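Minor fimbrium anchoring subunit Mfa2 (Porphyromonas gingivalis, PDB 5NFI) anchors the minor Mfa1 fimbriae in the outer membrane through its interaction with Mfa1, and regulates fimbrial length. Local coordinates at residues Leu203-Ser207 with Asn243-Ile247. Residues are numbered along the deposited sequence; the frame is centred on the assembly and turned at random.
Sequences LKLES and NLRCI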
loop_
_atom_site.group_PDB
_atom_site.type_symbol
_atom_site.label_atom_id
_atom_site.label_comp_id
_atom_site.label_asym_id
_atom_site.label_seq_id
_atom_site.Cartn_x
_atom_site.Cartn_y
_atom_site.Cartn_z
ATOM N N LEU A 203 3.285 -3.331 -0.156
ATOM C CA LEU A 203 2.083 -2.548 -0.307
ATOM C C LEU A 203 1.707 -2.011 1.066
ATOM O O LEU A 203 2.583 -1.540 1.793
ATOM C CB LEU A 203 0.967 -3.366 -0.957
ATOM C CG LEU A 203 1.346 -3.805 -2.379
ATOM C CD1 LEU A 203 0.297 -4.704 -2.978
ATOM C CD2 LEU A 203 1.576 -2.589 -3.273
ATOM N N LYS A 204 0.421 -2.048 1.408
ATOM C CA LYS A 204 -0.090 -1.297 2.557
ATOM C C LYS A 204 0.407 -1.846 3.896
ATOM O O LYS A 204 0.430 -3.058 4.127
ATOM C CB LYS A 204 -1.624 -1.274 2.534
ATOM C CG LYS A 204 -2.274 -0.414 3.607
ATOM C CD LYS A 204 -3.020 0.750 2.993
ATOM C CE LYS A 204 -4.374 0.972 3.651
ATOM N NZ LYS A 204 -4.255 1.362 5.097
ATOM N N LEU A 205 0.812 -0.932 4.770
ATOM C CA LEU A 205 1.245 -1.297 6.102
ATOM C C LEU A 205 0.213 -0.888 7.124
ATOM O O LEU A 205 0.136 0.266 7.514
ATOM C CB LEU A 205 2.580 -0.642 6.434
ATOM C CG LEU A 205 3.676 -0.981 5.438
ATOM C CD1 LEU A 205 4.904 -0.168 5.743
ATOM C CD2 LEU A 205 3.965 -2.459 5.483
ATOM N N GLU A 206 -0.579 -1.838 7.580
ATOM C CA GLU A 206 -1.516 -1.508 8.621
ATOM C C GLU A 206 -1.707 -2.697 9.530
ATOM O O GLU A 206 -1.399 -3.820 9.178
ATOM C CB GLU A 206 -2.853 -1.064 8.033
ATOM C CG GLU A 206 -3.706 -2.201 7.507
ATOM C CD GLU A 206 -4.929 -1.711 6.763
ATOM O OE1 GLU A 206 -5.959 -2.420 6.777
ATOM O OE2 GLU A 206 -4.860 -0.623 6.158
ATOM N N SER A 207 -2.216 -2.417 10.714
ATOM C CA SER A 207 -2.481 -3.436 11.698
ATOM C C SER A 207 -3.631 -4.292 11.237
ATOM O O SER A 207 -4.422 -3.861 10.412
ATOM C CB SER A 207 -2.793 -2.775 13.027
ATOM O OG SER A 207 -3.418 -1.524 12.796
ATOM N N ASN A 243 3.866 7.933 11.947
ATOM C CA ASN A 243 2.470 7.842 11.578
ATOM C C ASN A 243 2.312 7.215 10.198
ATOM O O ASN A 243 2.591 7.859 9.183
ATOM C CB ASN A 243 1.848 9.237 11.620
ATOM C CG ASN A 243 0.364 9.227 11.351
ATOM O OD1 ASN A 243 -0.242 8.174 11.130
ATOM N ND2 ASN A 243 -0.242 10.404 11.388
ATOM N N LEU A 244 1.862 5.962 10.173
ATOM C CA LEU A 244 1.713 5.199 8.931
ATOM C C LEU A 244 0.757 5.848 7.936
ATOM O O LEU A 244 0.810 5.568 6.744
ATOM C CB LEU A 244 1.207 3.794 9.228
ATOM C CG LEU A 244 2.043 2.915 10.131
ATOM C CD1 LEU A 244 1.338 1.594 10.317
ATOM C CD2 LEU A 244 3.398 2.727 9.497
ATOM N N ARG A 245 -0.132 6.704 8.426
ATOM C CA ARG A 245 -1.146 7.281 7.561
ATOM C C ARG A 245 -0.651 8.543 6.880
ATOM O O ARG A 245 -1.380 9.144 6.106
ATOM C CB ARG A 245 -2.439 7.545 8.335
ATOM C CG ARG A 245 -2.849 6.413 9.302
ATOM C CD ARG A 245 -2.665 4.986 8.702
ATOM N NE ARG A 245 -2.923 4.904 7.261
ATOM C CZ ARG A 245 -2.570 3.874 6.496
ATOM N NH1 ARG A 245 -1.904 2.852 7.020
ATOM N NH2 ARG A 245 -2.840 3.884 5.197
ATOM N N CYS A 246 0.607 8.914 7.109
ATOM C CA CYS A 246 1.177 10.103 6.473
ATOM C C CYS A 246 2.503 9.812 5.806
ATOM O O CYS A 246 3.009 10.631 5.044
ATOM C CB CYS A 246 1.369 11.234 7.491
ATOM S SG CYS A 246 -0.120 11.750 8.341
ATOM N N ILE A 247 3.070 8.645 6.094
ATOM C CA ILE A 247 4.428 8.343 5.649
ATOM C C ILE A 247 4.476 7.067 4.804
ATOM O O ILE A 247 3.584 6.227 4.901
ATOM C CB ILE A 247 5.374 8.221 6.871
ATOM C CG1 ILE A 247 6.820 8.448 6.455
ATOM C CG2 ILE A 247 5.207 6.889 7.570
ATOM C CD1 ILE A 247 7.076 9.861 5.968
#
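Arg245 reaches across to segment 203-207, where its guanidinium comes close to both the carbonyl of Leu205 and the end of Lys204. Leu205 O lies at the edge of the guanidinium, near its plane, 3.3 Å from Arg245 NH1. Lys204 NZ approaches the same group obliquely, and the two side chains cross at about a right angle. Lys204 NZ is modelled 2.9 Å from Arg245 NH2; both are donors of like charge, so the spacing is doubtful at this resolution.

Glu206 probably eases this meeting of positive charges. Its carboxylate forms a salt bridge with Lys204, although the modelled separation of Lys204 NZ and Glu206 OE2 is too short to be taken literally. Glu206 OE2 also lies 4.6 Å from Arg245 NH1, too far for contact but of opposite charge. The chain of Lys204 starts with CG anti to the backbone N (chi1 -175°) and then bends at each later torsion, which brings NZ round to Glu206 and Arg245.

The CB of Leu244 points toward segment 203-207. Leu244 CD1 rests 3.3 Å from Leu205 O, a methyl against a carbonyl oxygen. The side chains of Leu205 and Leu244 both pack on Phe250 of strand 249-258, and Leu244 also touches Val230 and Ile233 of helix 229-233.

Cys246 N bonds to Asn243 O at 3.1 Å, and the disulfide Cys246-Cys15 ties this loop to a part of the chain far away in sequence. At the base of Arg245, its backbone N donates to Asn243 OD1 at 3.1 Å, from 55° out of the carbonyl plane. This bond makes residues 243-245 an Asx turn. The contact joins the loop before strand 249-258 to the loop after strand 196-202 in this beta-rich fimbrillin-superfamily anchor protein.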